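Side-chain contacts in inositol dehydrogenase (Lactobacillus casei, PDB 4MKX), which probably oxidises scyllo-inositol with NAD as its cofactor, as a sugar alcohol dehydrogenase of the Gfo/Idh/MocA family: residues K16-G21 / S317-Q322; I31-I36 / L56-K61; L115-I120 / A337-Q342; R148-L153 / L272-V277. All coordinates share one frame; numbering follows the deposited sequence.

Contact 1. Residues K16-G21 / S317-Q322; sequences KTIKIG and SILNNQ
Ile-18, at the start of strand 18-23, meets Ile-318 and Leu-319, in the last turn of helix 304-319, and shows how one branched side chain can bridge a strand and a helix end. Its CB points at the helix and splits the work between two branches. CG2 of Ile-18 faces CD1 of Ile-318 loosely, at 4.2 Å. The CG1 branch turns toward Leu-319: CG1 stands anti to the carbonyl carbon, and a chi2 of -61° folds CD1 back from the extended course. This methyl then touches both helix residues, with CD1 of Ile-18 3.7 Å from CG2 of Ile-318 and 4.0 Å from CD2 of Leu-319. The side chains of Ile-18 and Leu-319 run past each other in opposite directions, whereas Ile-318 is met at a slant.

Leu-319 CD2 also rests 4.0 Å from the carbonyl O of Lys-16. That oxygen is buried here without any hydrogen-bond partner in the model, and the CB of Lys-16 points away from the helix. Past Leu-319 the chain closes in a Schellman motif: Gln-322 N bonds to Ser-317 O at 3.0 Å, Asn-321 N makes a weak bond to Ile-318 O, and Asn-321 has positive phi.

Ile-18 and Ile-20 both pack on Val-315, one turn before Ile-318 and Leu-319, and Ile-318 touches Ala-83 of strand 83-86; through these the helix end lies against the parallel sheet of the Rossmann domain. Within that sheet, backbone bonds from Ile-18 and Ile-20 to Lys-44 pair strand 18-23 with strand 43-49.

Contact 2. Residues I31-I36 / L56-K61; sequences IHATNI and LDWAKK
In the Rossmann fold, Ala-33 and Thr-34 of helix 27-38 receive the indole of Trp-58 from helix 53-63, a contact between the first two helices of the beta-alpha-beta-alpha-beta succession. The helix backbones stand well apart, with Ala-33 CA and Ala-59 CA 8.3 Å from each other, and between these segments the indole of Trp-58 spans the distance. Trp-58 has CG anti to its backbone N (chi1 175°), which carries the six-membered ring across to the neighbouring helix.

The ring arrives edge first. Its CH2 atom lies 3.8 Å from OG1 of Thr-34, and CZ2 is 3.9 Å from the same oxygen, which sits near the plane of the indole. The two side chains cross at about a right angle. A little further along this edge, CZ3 of Trp-58 approaches CB of Ala-33 at 4.4 Å, a light apolar touch.

Thr-34 OG1 is hydrogen-bonded to the carbonyl of Lys-30, one turn earlier. With its proton given to that carbonyl, the hydroxyl presents oxygen to the aromatic C-H edge, which is probably mildly favourable. Lys-30 also makes a cation-pi contact with Trp-58, while Ala-33 also packs on Ile-22 of strand 18-23 and on Leu-63 of helix 53-63.

Helix 27-38 follows Gly-24 and Gly-26 and contains Gly-29, a spacing consistent with the GxGxxG turn that marks the dinucleotide-binding Rossmann fold.

Contact 3. Residues L115-I120 / A337-Q342; sequences LDIEAI and AALALQ
CD1 of Leu-339 is the methyl on which this small surface contact turns: it lies 3.9 Å from CD1 of Ile-117 and, equally, 3.9 Å from the carbonyl O of Leu-115. Leu-339 adopts the extended form common in helices, CG anti to the carbonyl carbon and chi2 at 175°, which pushes the methyl straight out from helix 328-347. Ile-117 bends instead. With its CG1 anti to the carbonyl carbon, CG1 of Ile-117 already lies 4.1 Å from CD1 of Leu-339, and a chi2 of -70° bends CD1 round to the same methyl. Ile-117 and Leu-339 lie alongside each other, pointing opposite ways.

Helix 117-128 belongs to the Rossmann domain, whereas helix 328-347 also packs, through Ala-337 and Leu-341, on helix 197-207 and on strand 211-219 of the mixed sheet; Ile-117 and Leu-339 therefore meet where the Rossmann domain adjoins the C-terminal part of the subunit. Ile-117 also touches Leu-332 and Lys-336 on the same long helix.

Just before Ile-117, Asp-116 is the N-cap. Its OD2 accepts from Ala-119 N at 2.7 Å, a nearly straight bond (163°) that uses the lone pair directed away from the other carboxylate oxygen.

Contact 4. Residues R148-L153 / L272-V277; sequences RYAKQL and LRIAQV
Ala-150 sets its single methyl between Leu-272 and Ile-274, a small bump in the shallow hollow formed by two larger side chains. The setting is the alpha+beta C-terminal domain of the Gfo/Idh/MocA family, where helix 145-155 lies on strand 271-274 of the mixed sheet. Helix and strand segments run nearly antiparallel (160°), their axes 9.5 Å apart.

CB of Ala-150 is 3.7 Å from CD1 of Ile-274 and 3.8 Å from CD1 of Leu-272, so that the methyl is gripped from two positions along the strand. Leu-272 holds CG in the crowded position between backbone N and carbonyl carbon (chi1 57°), and divides its branches: while CD1 goes to the alanine, its CD2 reaches CD1 of Leu-153, one turn on, more loosely at 4.3 Å.

Within this chain the strand is outermost in its sheet, but residues Leu-272 to Ile-274 pair with a strand of the second subunit, and the sheet runs on across the interface. The CB of Arg-273 points away from the helix, and its guanidinium forms salt bridges with Glu-264 of its own chain and with Glu-262 of the third subunit. Arg-273 NH1 gives a 2.9 Å bond to OE1 of Gln-276, whose oxygen lies almost exactly in the guanidinium plane.

Overall arrangement
None of the four contacts has a hydrogen bond between its paired segments; contacts 1, 3 and 4 rest mainly on methyl packing, contact 2 on an indole edge against a hydroxyl and a methyl. Contact 4 is buried, contacts 1 and 2 are partly buried, and contact 3 lies at the surface. Contacts 1 and 2 both lie in the Rossmann domain, one on strand 18-23 and the other on the helix that follows it, and Ile-20 CD1 packs 3.9 Å from Ile-36 CG2. Contacts 1 and 3 use the successive helices 304-319 and 328-347, which bring late parts of the chain back to that domain. Contact 4 alone is touched by other subunits, with charged and polar groups on the strand's far face.

Contact 1. Residues K16-G21 / S317-Q322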
loop_
_atom_site.group_PDB
_atom_site.type_symbol
_atom_site.label_atom_id
_atom_site.label_comp_id
_atom_site.label_asym_id
_atom_site.label_seq_id
_atom_site.Cartn_x
_atom_site.Cartn_y
_atom_site.Cartn_z
ATOM N N LYS A 16 43.833 12.231 -9.158
ATOM C CA LYS A 16 44.353 11.465 -8.031
ATOM C C LYS A 16 43.375 11.296 -6.866
ATOM O O LYS A 16 42.197 10.985 -7.058
ATOM C CB LYS A 16 45.677 12.075 -7.544
ATOM C CG LYS A 16 46.652 11.057 -6.948
ATOM C CD LYS A 16 48.095 11.371 -7.305
ATOM C CE LYS A 16 48.863 11.933 -6.119
ATOM N NZ LYS A 16 48.427 13.310 -5.757
ATOM N N THR A 17 43.891 11.490 -5.657
ATOM C CA THR A 17 43.147 11.258 -4.432
ATOM C C THR A 17 42.996 12.566 -3.664
ATOM O O THR A 17 43.985 13.229 -3.356
ATOM C CB THR A 17 43.879 10.245 -3.544
ATOM O OG1 THR A 17 44.051 9.016 -4.262
ATOM C CG2 THR A 17 43.091 9.978 -2.279
ATOM N N ILE A 18 41.757 12.932 -3.355
ATOM C CA ILE A 18 41.477 14.142 -2.583
ATOM C C ILE A 18 41.648 13.828 -1.105
ATOM O O ILE A 18 40.957 12.962 -0.575
ATOM C CB ILE A 18 40.035 14.627 -2.818
ATOM C CG1 ILE A 18 39.775 14.850 -4.308
ATOM C CG2 ILE A 18 39.751 15.901 -2.017
ATOM C CD1 ILE A 18 40.668 15.900 -4.931
ATOM N N LYS A 19 42.566 14.518 -0.431
ATOM C CA LYS A 19 42.751 14.296 1.002
ATOM C C LYS A 19 41.851 15.261 1.761
ATOM O O LYS A 19 41.859 16.457 1.492
ATOM C CB LYS A 19 44.210 14.505 1.397
ATOM C CG LYS A 19 45.136 13.451 0.824
ATOM C CD LYS A 19 46.600 13.858 0.967
ATOM C CE LYS A 19 47.508 12.846 0.285
ATOM N NZ LYS A 19 48.660 13.511 -0.389
ATOM N N ILE A 20 41.081 14.735 2.705
ATOM C CA ILE A 20 40.047 15.526 3.362
ATOM C C ILE A 20 40.306 15.622 4.852
ATOM O O ILE A 20 40.701 14.648 5.484
ATOM C CB ILE A 20 38.661 14.881 3.120
ATOM C CG1 ILE A 20 38.379 14.868 1.614
ATOM C CG2 ILE A 20 37.561 15.629 3.882
ATOM C CD1 ILE A 20 37.075 14.230 1.239
ATOM N N GLY A 21 40.091 16.802 5.421
ATOM C CA GLY A 21 40.097 16.926 6.866
ATOM C C GLY A 21 38.691 17.204 7.349
ATOM O O GLY A 21 37.938 17.899 6.677
ATOM N N SER A 317 33.317 16.847 -7.876
ATOM C CA SER A 317 33.241 18.246 -8.305
ATOM C C SER A 317 34.624 18.886 -8.354
ATOM O O SER A 317 34.899 19.735 -9.203
ATOM C CB SER A 317 32.309 19.067 -7.395
ATOM O OG SER A 317 32.919 19.379 -6.152
ATOM N N ILE A 318 35.483 18.476 -7.431
ATOM C CA ILE A 318 36.854 18.971 -7.368
ATOM C C ILE A 318 37.698 18.338 -8.465
ATOM O O ILE A 318 38.441 19.028 -9.163
ATOM C CB ILE A 318 37.488 18.645 -6.015
ATOM C CG1 ILE A 318 36.754 19.385 -4.890
ATOM C CG2 ILE A 318 38.979 19.012 -6.021
ATOM C CD1 ILE A 318 37.120 18.895 -3.505
ATOM N N LEU A 319 37.581 17.021 -8.611
ATOM C CA LEU A 319 38.332 16.291 -9.631
ATOM C C LEU A 319 37.988 16.753 -11.045
ATOM O O LEU A 319 38.879 16.925 -11.880
ATOM C CB LEU A 319 38.083 14.788 -9.513
ATOM C CG LEU A 319 38.727 14.073 -8.331
ATOM C CD1 LEU A 319 38.254 12.629 -8.262
ATOM C CD2 LEU A 319 40.242 14.139 -8.442
ATOM N N ASN A 320 36.699 16.951 -11.308
ATOM C CA ASN A 320 36.226 17.331 -12.637
ATOM C C ASN A 320 35.997 18.828 -12.820
ATOM O O ASN A 320 35.530 19.259 -13.876
ATOM C CB ASN A 320 34.940 16.581 -12.976
ATOM C CG ASN A 320 35.130 15.082 -12.995
ATOM O OD1 ASN A 320 36.256 14.591 -13.064
ATOM N ND2 ASN A 320 34.026 14.344 -12.940
ATOM N N ASN A 321 36.318 19.607 -11.789
ATOM C CA ASN A 321 36.122 21.055 -11.805
ATOM C C ASN A 321 34.732 21.469 -12.283
ATOM O O ASN A 321 34.597 22.334 -13.149
ATOM C CB ASN A 321 37.210 21.737 -12.644
ATOM C CG ASN A 321 37.321 23.227 -12.367
ATOM O OD1 ASN A 321 36.612 23.772 -11.520
ATOM N ND2 ASN A 321 38.227 23.892 -13.078
ATOM N N GLN A 322 33.704 20.837 -11.725
ATOM C CA GLN A 322 32.325 21.212 -12.023
ATOM C C GLN A 322 31.595 21.672 -10.765
ATOM O O GLN A 322 31.861 21.179 -9.670
ATOM C CB GLN A 322 31.578 20.053 -12.699
ATOM C CG GLN A 322 30.042 20.177 -12.724
ATOM C CD GLN A 322 29.508 21.412 -13.466
ATOM O OE1 GLN A 322 30.264 22.218 -14.019
ATOM N NE2 GLN A 322 28.188 21.557 -13.475
#

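Contact 2. Residues I31-I36 / L56-K61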
loop_
_atom_site.group_PDB
_atom_site.type_symbol
_atom_site.label_atom_id
_atom_site.label_comp_id
_atom_site.label_asym_id
_atom_site.label_seq_id
_atom_site.Cartn_x
_atom_site.Cartn_y
_atom_site.Cartn_z
ATOM N N ILE A 31 29.392 9.615 10.632
ATOM C CA ILE A 31 28.871 9.060 9.388
ATOM C C ILE A 31 29.689 9.526 8.185
ATOM O O ILE A 31 30.146 8.711 7.388
ATOM C CB ILE A 31 27.376 9.397 9.206
ATOM C CG1 ILE A 31 26.556 8.717 10.311
ATOM C CG2 ILE A 31 26.886 8.970 7.824
ATOM C CD1 ILE A 31 25.117 9.175 10.384
ATOM N N HIS A 32 29.894 10.835 8.060
ATOM C CA HIS A 32 30.680 11.373 6.963
ATOM C C HIS A 32 32.103 10.829 6.996
ATOM O O HIS A 32 32.667 10.475 5.964
ATOM C CB HIS A 32 30.739 12.905 7.034
ATOM C CG HIS A 32 29.483 13.591 6.583
ATOM N ND1 HIS A 32 28.857 13.299 5.387
ATOM C CD2 HIS A 32 28.763 14.590 7.145
ATOM C CE1 HIS A 32 27.793 14.069 5.249
ATOM N NE2 HIS A 32 27.716 14.870 6.300
ATOM N N ALA A 33 32.691 10.801 8.186
ATOM C CA ALA A 33 34.083 10.365 8.326
ATOM C C ALA A 33 34.242 8.913 7.901
ATOM O O ALA A 33 35.165 8.575 7.161
ATOM C CB ALA A 33 34.552 10.548 9.757
ATOM N N THR A 34 33.340 8.062 8.374
ATOM C CA THR A 34 33.386 6.636 8.038
ATOM C C THR A 34 33.202 6.440 6.541
ATOM O O THR A 34 33.917 5.659 5.914
ATOM C CB THR A 34 32.308 5.859 8.795
ATOM O OG1 THR A 34 32.496 6.051 10.200
ATOM C CG2 THR A 34 32.373 4.367 8.480
ATOM N N ASN A 35 32.244 7.155 5.962
ATOM C CA ASN A 35 31.994 7.036 4.536
ATOM C C ASN A 35 33.196 7.459 3.704
ATOM O O ASN A 35 33.595 6.763 2.773
ATOM C CB ASN A 35 30.767 7.850 4.136
ATOM C CG ASN A 35 29.468 7.213 4.561
ATOM O OD1 ASN A 35 29.419 6.037 4.943
ATOM N ND2 ASN A 35 28.398 7.984 4.488
ATOM N N ILE A 36 33.780 8.605 4.044
ATOM C CA ILE A 36 34.912 9.120 3.303
ATOM C C ILE A 36 36.089 8.151 3.377
ATOM O O ILE A 36 36.776 7.932 2.385
ATOM C CB ILE A 36 35.338 10.504 3.839
ATOM C CG1 ILE A 36 34.300 11.556 3.453
ATOM C CG2 ILE A 36 36.715 10.894 3.295
ATOM C CD1 ILE A 36 34.357 12.796 4.324
ATOM N N LEU A 56 39.156 11.999 18.833
ATOM C CA LEU A 56 40.389 11.913 18.051
ATOM C C LEU A 56 40.993 10.509 18.098
ATOM O O LEU A 56 41.581 10.042 17.122
ATOM C CB LEU A 56 41.413 12.942 18.529
ATOM C CG LEU A 56 41.087 14.402 18.214
ATOM C CD1 LEU A 56 42.228 15.319 18.644
ATOM C CD2 LEU A 56 40.796 14.579 16.735
ATOM N N ASP A 57 40.848 9.837 19.234
ATOM C CA ASP A 57 41.383 8.491 19.368
ATOM C C ASP A 57 40.554 7.513 18.540
ATOM O O ASP A 57 41.095 6.590 17.930
ATOM C CB ASP A 57 41.449 8.082 20.839
ATOM C CG ASP A 57 42.573 8.787 21.587
ATOM O OD1 ASP A 57 43.673 8.945 21.008
ATOM O OD2 ASP A 57 42.355 9.191 22.748
ATOM N N TRP A 58 39.242 7.734 18.514
ATOM C CA TRP A 58 38.349 6.977 17.642
ATOM C C TRP A 58 38.798 7.122 16.187
ATOM O O TRP A 58 38.960 6.134 15.479
ATOM C CB TRP A 58 36.897 7.442 17.815
ATOM C CG TRP A 58 35.932 6.789 16.855
ATOM C CD1 TRP A 58 35.317 5.576 17.002
ATOM C CD2 TRP A 58 35.487 7.314 15.597
ATOM N NE1 TRP A 58 34.515 5.319 15.910
ATOM C CE2 TRP A 58 34.603 6.369 15.037
ATOM C CE3 TRP A 58 35.750 8.492 14.892
ATOM C CZ2 TRP A 58 33.980 6.572 13.801
ATOM C CZ3 TRP A 58 35.130 8.687 13.664
ATOM C CH2 TRP A 58 34.260 7.735 13.135
ATOM N N ALA A 59 39.027 8.361 15.758
ATOM C CA ALA A 59 39.446 8.636 14.385
ATOM C C ALA A 59 40.747 7.934 13.992
ATOM O O ALA A 59 40.914 7.528 12.836
ATOM C CB ALA A 59 39.576 10.128 14.166
ATOM N N LYS A 60 41.672 7.817 14.943
ATOM C CA LYS A 60 42.956 7.167 14.693
ATOM C C LYS A 60 42.833 5.650 14.658
ATOM O O LYS A 60 43.320 5.003 13.734
ATOM C CB LYS A 60 43.970 7.551 15.769
ATOM C CG LYS A 60 44.406 9.001 15.741
ATOM C CD LYS A 60 45.557 9.225 16.713
ATOM C CE LYS A 60 46.770 8.391 16.317
ATOM N NZ LYS A 60 47.443 7.757 17.490
ATOM N N LYS A 61 42.194 5.088 15.678
ATOM C CA LYS A 61 42.023 3.644 15.776
ATOM C C LYS A 61 41.101 3.114 14.686
ATOM O O LYS A 61 41.506 2.300 13.855
ATOM C CB LYS A 61 41.454 3.274 17.147
ATOM C CG LYS A 61 41.110 1.798 17.297
ATOM C CD LYS A 61 40.711 1.483 18.728
ATOM C CE LYS A 61 40.812 -0.004 19.010
ATOM N NZ LYS A 61 40.821 -0.283 20.472
#

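Contact 3. Residues L115-I120 / A337-Q342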
loop_
_atom_site.group_PDB
_atom_site.type_symbol
_atom_site.label_atom_id
_atom_site.label_comp_id
_atom_site.label_asym_id
_atom_site.label_seq_id
_atom_site.Cartn_x
_atom_site.Cartn_y
_atom_site.Cartn_z
ATOM N N LEU A 115 23.815 31.292 11.377
ATOM C CA LEU A 115 22.618 31.650 12.138
ATOM C C LEU A 115 22.249 33.128 12.054
ATOM O O LEU A 115 21.099 33.512 12.310
ATOM C CB LEU A 115 22.815 31.261 13.601
ATOM C CG LEU A 115 23.189 29.795 13.783
ATOM C CD1 LEU A 115 23.588 29.516 15.210
ATOM C CD2 LEU A 115 22.031 28.913 13.366
ATOM N N ASP A 116 23.229 33.953 11.716
ATOM C CA ASP A 116 23.050 35.402 11.691
ATOM C C ASP A 116 23.157 35.903 10.262
ATOM O O ASP A 116 24.171 35.684 9.608
ATOM C CB ASP A 116 24.121 36.070 12.550
ATOM C CG ASP A 116 24.071 37.582 12.468
ATOM O OD1 ASP A 116 23.259 38.191 13.194
ATOM O OD2 ASP A 116 24.841 38.158 11.675
ATOM N N ILE A 117 22.107 36.564 9.785
ATOM C CA ILE A 117 22.035 37.053 8.410
ATOM C C ILE A 117 23.228 37.948 8.030
ATOM O O ILE A 117 23.796 37.804 6.952
ATOM C CB ILE A 117 20.749 37.861 8.177
ATOM C CG1 ILE A 117 19.516 37.055 8.595
ATOM C CG2 ILE A 117 20.644 38.282 6.718
ATOM C CD1 ILE A 117 19.225 35.888 7.687
ATOM N N GLU A 118 23.581 38.886 8.904
ATOM C CA GLU A 118 24.695 39.790 8.628
ATOM C C GLU A 118 25.996 39.000 8.470
ATOM O O GLU A 118 26.746 39.203 7.515
ATOM C CB GLU A 118 24.847 40.839 9.744
ATOM C CG GLU A 118 26.071 41.746 9.566
ATOM C CD GLU A 118 26.246 42.746 10.695
ATOM O OE1 GLU A 118 25.415 42.751 11.630
ATOM O OE2 GLU A 118 27.220 43.529 10.642
ATOM N N ALA A 119 26.256 38.101 9.413
ATOM C CA ALA A 119 27.446 37.261 9.353
ATOM C C ALA A 119 27.449 36.370 8.110
ATOM O O ALA A 119 28.502 36.129 7.516
ATOM C CB ALA A 119 27.587 36.438 10.623
ATOM N N ILE A 120 26.281 35.867 7.714
ATOM C CA ILE A 120 26.199 35.058 6.498
ATOM C C ILE A 120 26.600 35.847 5.239
ATOM O O ILE A 120 27.315 35.335 4.372
ATOM C CB ILE A 120 24.804 34.413 6.319
ATOM C CG1 ILE A 120 24.523 33.429 7.454
ATOM C CG2 ILE A 120 24.720 33.703 4.979
ATOM C CD1 ILE A 120 23.068 32.883 7.449
ATOM N N ALA A 337 14.303 31.951 6.002
ATOM C CA ALA A 337 12.925 31.450 6.108
ATOM C C ALA A 337 12.705 30.792 7.458
ATOM O O ALA A 337 11.643 30.952 8.065
ATOM C CB ALA A 337 12.592 30.491 4.971
ATOM N N ALA A 338 13.699 30.054 7.935
ATOM C CA ALA A 338 13.584 29.415 9.241
ATOM C C ALA A 338 13.471 30.444 10.369
ATOM O O ALA A 338 12.682 30.276 11.298
ATOM C CB ALA A 338 14.755 28.455 9.479
ATOM N N LEU A 339 14.264 31.511 10.294
ATOM C CA LEU A 339 14.138 32.604 11.253
ATOM C C LEU A 339 12.757 33.252 11.195
ATOM O O LEU A 339 12.194 33.613 12.221
ATOM C CB LEU A 339 15.208 33.663 10.985
ATOM C CG LEU A 339 16.634 33.203 11.272
ATOM C CD1 LEU A 339 17.607 34.285 10.862
ATOM C CD2 LEU A 339 16.791 32.867 12.749
ATOM N N ALA A 340 12.231 33.410 9.987
ATOM C CA ALA A 340 10.909 33.988 9.798
ATOM C C ALA A 340 9.837 33.112 10.424
ATOM O O ALA A 340 8.887 33.628 11.015
ATOM C CB ALA A 340 10.628 34.203 8.325
ATOM N N LEU A 341 9.983 31.795 10.287
ATOM C CA LEU A 341 9.039 30.863 10.902
ATOM C C LEU A 341 9.110 30.960 12.418
ATOM O O LEU A 341 8.092 30.935 13.094
ATOM C CB LEU A 341 9.331 29.423 10.459
ATOM C CG LEU A 341 9.005 29.083 9.011
ATOM C CD1 LEU A 341 9.643 27.743 8.639
ATOM C CD2 LEU A 341 7.503 29.010 8.807
ATOM N N GLN A 342 10.316 31.091 12.958
ATOM C CA GLN A 342 10.484 31.219 14.395
ATOM C C GLN A 342 9.867 32.518 14.907
ATOM O O GLN A 342 9.262 32.552 15.985
ATOM C CB GLN A 342 11.965 31.207 14.755
ATOM C CG GLN A 342 12.244 30.510 16.051
ATOM C CD GLN A 342 11.886 29.041 15.983
ATOM O OE1 GLN A 342 12.391 28.302 15.131
ATOM N NE2 GLN A 342 10.999 28.609 16.873
#

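Contact 4. Residues R148-L153 / L272-V277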
loop_
_atom_site.group_PDB
_atom_site.type_symbol
_atom_site.label_atom_id
_atom_site.label_comp_id
_atom_site.label_asym_id
_atom_site.label_seq_id
_atom_site.Cartn_x
_atom_site.Cartn_y
_atom_site.Cartn_z
ATOM N N ARG A 148 15.049 12.734 -6.154
ATOM C CA ARG A 148 15.525 12.973 -7.518
ATOM C C ARG A 148 14.550 12.451 -8.559
ATOM O O ARG A 148 14.339 13.095 -9.586
ATOM C CB ARG A 148 16.927 12.380 -7.744
ATOM C CG ARG A 148 18.021 13.242 -7.129
ATOM C CD ARG A 148 19.439 12.801 -7.547
ATOM N NE ARG A 148 19.749 11.438 -7.115
ATOM C CZ ARG A 148 20.974 10.974 -6.859
ATOM N NH1 ARG A 148 22.040 11.759 -6.974
ATOM N NH2 ARG A 148 21.136 9.716 -6.477
ATOM N N TYR A 149 13.944 11.298 -8.289
ATOM C CA TYR A 149 12.957 10.726 -9.197
ATOM C C TYR A 149 11.756 11.658 -9.329
ATOM O O TYR A 149 11.241 11.874 -10.430
ATOM C CB TYR A 149 12.521 9.322 -8.717
ATOM C CG TYR A 149 11.506 8.643 -9.618
ATOM C CD1 TYR A 149 11.913 7.878 -10.707
ATOM C CD2 TYR A 149 10.145 8.760 -9.370
ATOM C CE1 TYR A 149 10.980 7.261 -11.532
ATOM C CE2 TYR A 149 9.209 8.148 -10.182
ATOM C CZ TYR A 149 9.635 7.397 -11.259
ATOM O OH TYR A 149 8.697 6.791 -12.067
ATOM N N ALA A 150 11.301 12.214 -8.208
ATOM C CA ALA A 150 10.176 13.150 -8.226
ATOM C C ALA A 150 10.538 14.443 -8.941
ATOM O O ALA A 150 9.715 15.009 -9.660
ATOM C CB ALA A 150 9.699 13.449 -6.811
ATOM N N LYS A 151 11.757 14.927 -8.721
ATOM C CA LYS A 151 12.215 16.144 -9.375
ATOM C C LYS A 151 12.204 15.952 -10.890
ATOM O O LYS A 151 11.818 16.849 -11.643
ATOM C CB LYS A 151 13.628 16.480 -8.900
ATOM C CG LYS A 151 14.191 17.786 -9.458
ATOM C CD LYS A 151 13.374 18.979 -9.003
ATOM C CE LYS A 151 14.176 20.294 -9.128
ATOM N NZ LYS A 151 14.737 20.467 -10.496
ATOM N N GLN A 152 12.622 14.773 -11.322
ATOM C CA GLN A 152 12.648 14.430 -12.734
ATOM C C GLN A 152 11.246 14.492 -13.341
ATOM O O GLN A 152 11.054 15.085 -14.400
ATOM C CB GLN A 152 13.234 13.040 -12.886
ATOM C CG GLN A 152 13.399 12.551 -14.293
ATOM C CD GLN A 152 14.285 11.329 -14.334
ATOM O OE1 GLN A 152 14.931 10.988 -13.337
ATOM N NE2 GLN A 152 14.326 10.660 -15.479
ATOM N N LEU A 153 10.266 13.896 -12.666
ATOM C CA LEU A 153 8.880 13.986 -13.126
ATOM C C LEU A 153 8.414 15.435 -13.228
ATOM O O LEU A 153 7.762 15.822 -14.199
ATOM C CB LEU A 153 7.939 13.210 -12.195
ATOM C CG LEU A 153 8.141 11.700 -12.174
ATOM C CD1 LEU A 153 7.137 11.068 -11.227
ATOM C CD2 LEU A 153 7.979 11.167 -13.571
ATOM N N LEU A 272 2.067 13.997 -6.361
ATOM C CA LEU A 272 2.913 12.889 -5.957
ATOM C C LEU A 272 3.302 13.037 -4.504
ATOM O O LEU A 272 3.261 14.141 -3.947
ATOM C CB LEU A 272 4.133 12.757 -6.865
ATOM C CG LEU A 272 5.038 13.959 -6.994
ATOM C CD1 LEU A 272 6.071 13.933 -5.875
ATOM C CD2 LEU A 272 5.755 13.992 -8.358
ATOM N N ARG A 273 3.634 11.907 -3.884
ATOM C CA ARG A 273 4.137 11.908 -2.527
ATOM C C ARG A 273 5.433 11.133 -2.486
ATOM O O ARG A 273 5.567 10.080 -3.095
ATOM C CB ARG A 273 3.110 11.295 -1.562
ATOM C CG ARG A 273 1.899 12.177 -1.379
ATOM C CD ARG A 273 0.876 11.547 -0.458
ATOM N NE ARG A 273 -0.169 12.513 -0.143
ATOM C CZ ARG A 273 -1.366 12.197 0.334
ATOM N NH1 ARG A 273 -1.683 10.928 0.528
ATOM N NH2 ARG A 273 -2.249 13.153 0.595
ATOM N N ILE A 274 6.397 11.691 -1.778
ATOM C CA ILE A 274 7.659 11.028 -1.538
ATOM C C ILE A 274 7.602 10.531 -0.102
ATOM O O ILE A 274 7.500 11.325 0.828
ATOM C CB ILE A 274 8.808 12.015 -1.717
ATOM C CG1 ILE A 274 8.726 12.618 -3.122
ATOM C CG2 ILE A 274 10.140 11.327 -1.468
ATOM C CD1 ILE A 274 9.275 14.018 -3.213
ATOM N N ALA A 275 7.616 9.204 0.051
ATOM C CA ALA A 275 7.530 8.524 1.346
ATOM C C ALA A 275 6.291 8.913 2.139
ATOM O O ALA A 275 6.381 9.313 3.298
ATOM C CB ALA A 275 8.798 8.727 2.170
ATOM N N GLN A 276 5.146 8.772 1.483
ATOM C CA GLN A 276 3.834 8.857 2.116
ATOM C C GLN A 276 3.858 8.169 3.475
ATOM O O GLN A 276 3.345 8.707 4.469
ATOM C CB GLN A 276 2.841 8.177 1.179
ATOM C CG GLN A 276 1.434 8.098 1.660
ATOM C CD GLN A 276 0.503 7.707 0.547
ATOM O OE1 GLN A 276 -0.198 8.549 0.011
ATOM N NE2 GLN A 276 0.486 6.422 0.194
ATOM N N VAL A 277 4.471 6.988 3.521
ATOM C CA VAL A 277 4.839 6.378 4.792
ATOM C C VAL A 277 6.297 5.940 4.700
ATOM O O VAL A 277 6.791 5.611 3.613
ATOM C CB VAL A 277 3.920 5.198 5.152
ATOM C CG1 VAL A 277 2.485 5.686 5.427
ATOM C CG2 VAL A 277 3.935 4.171 4.037
#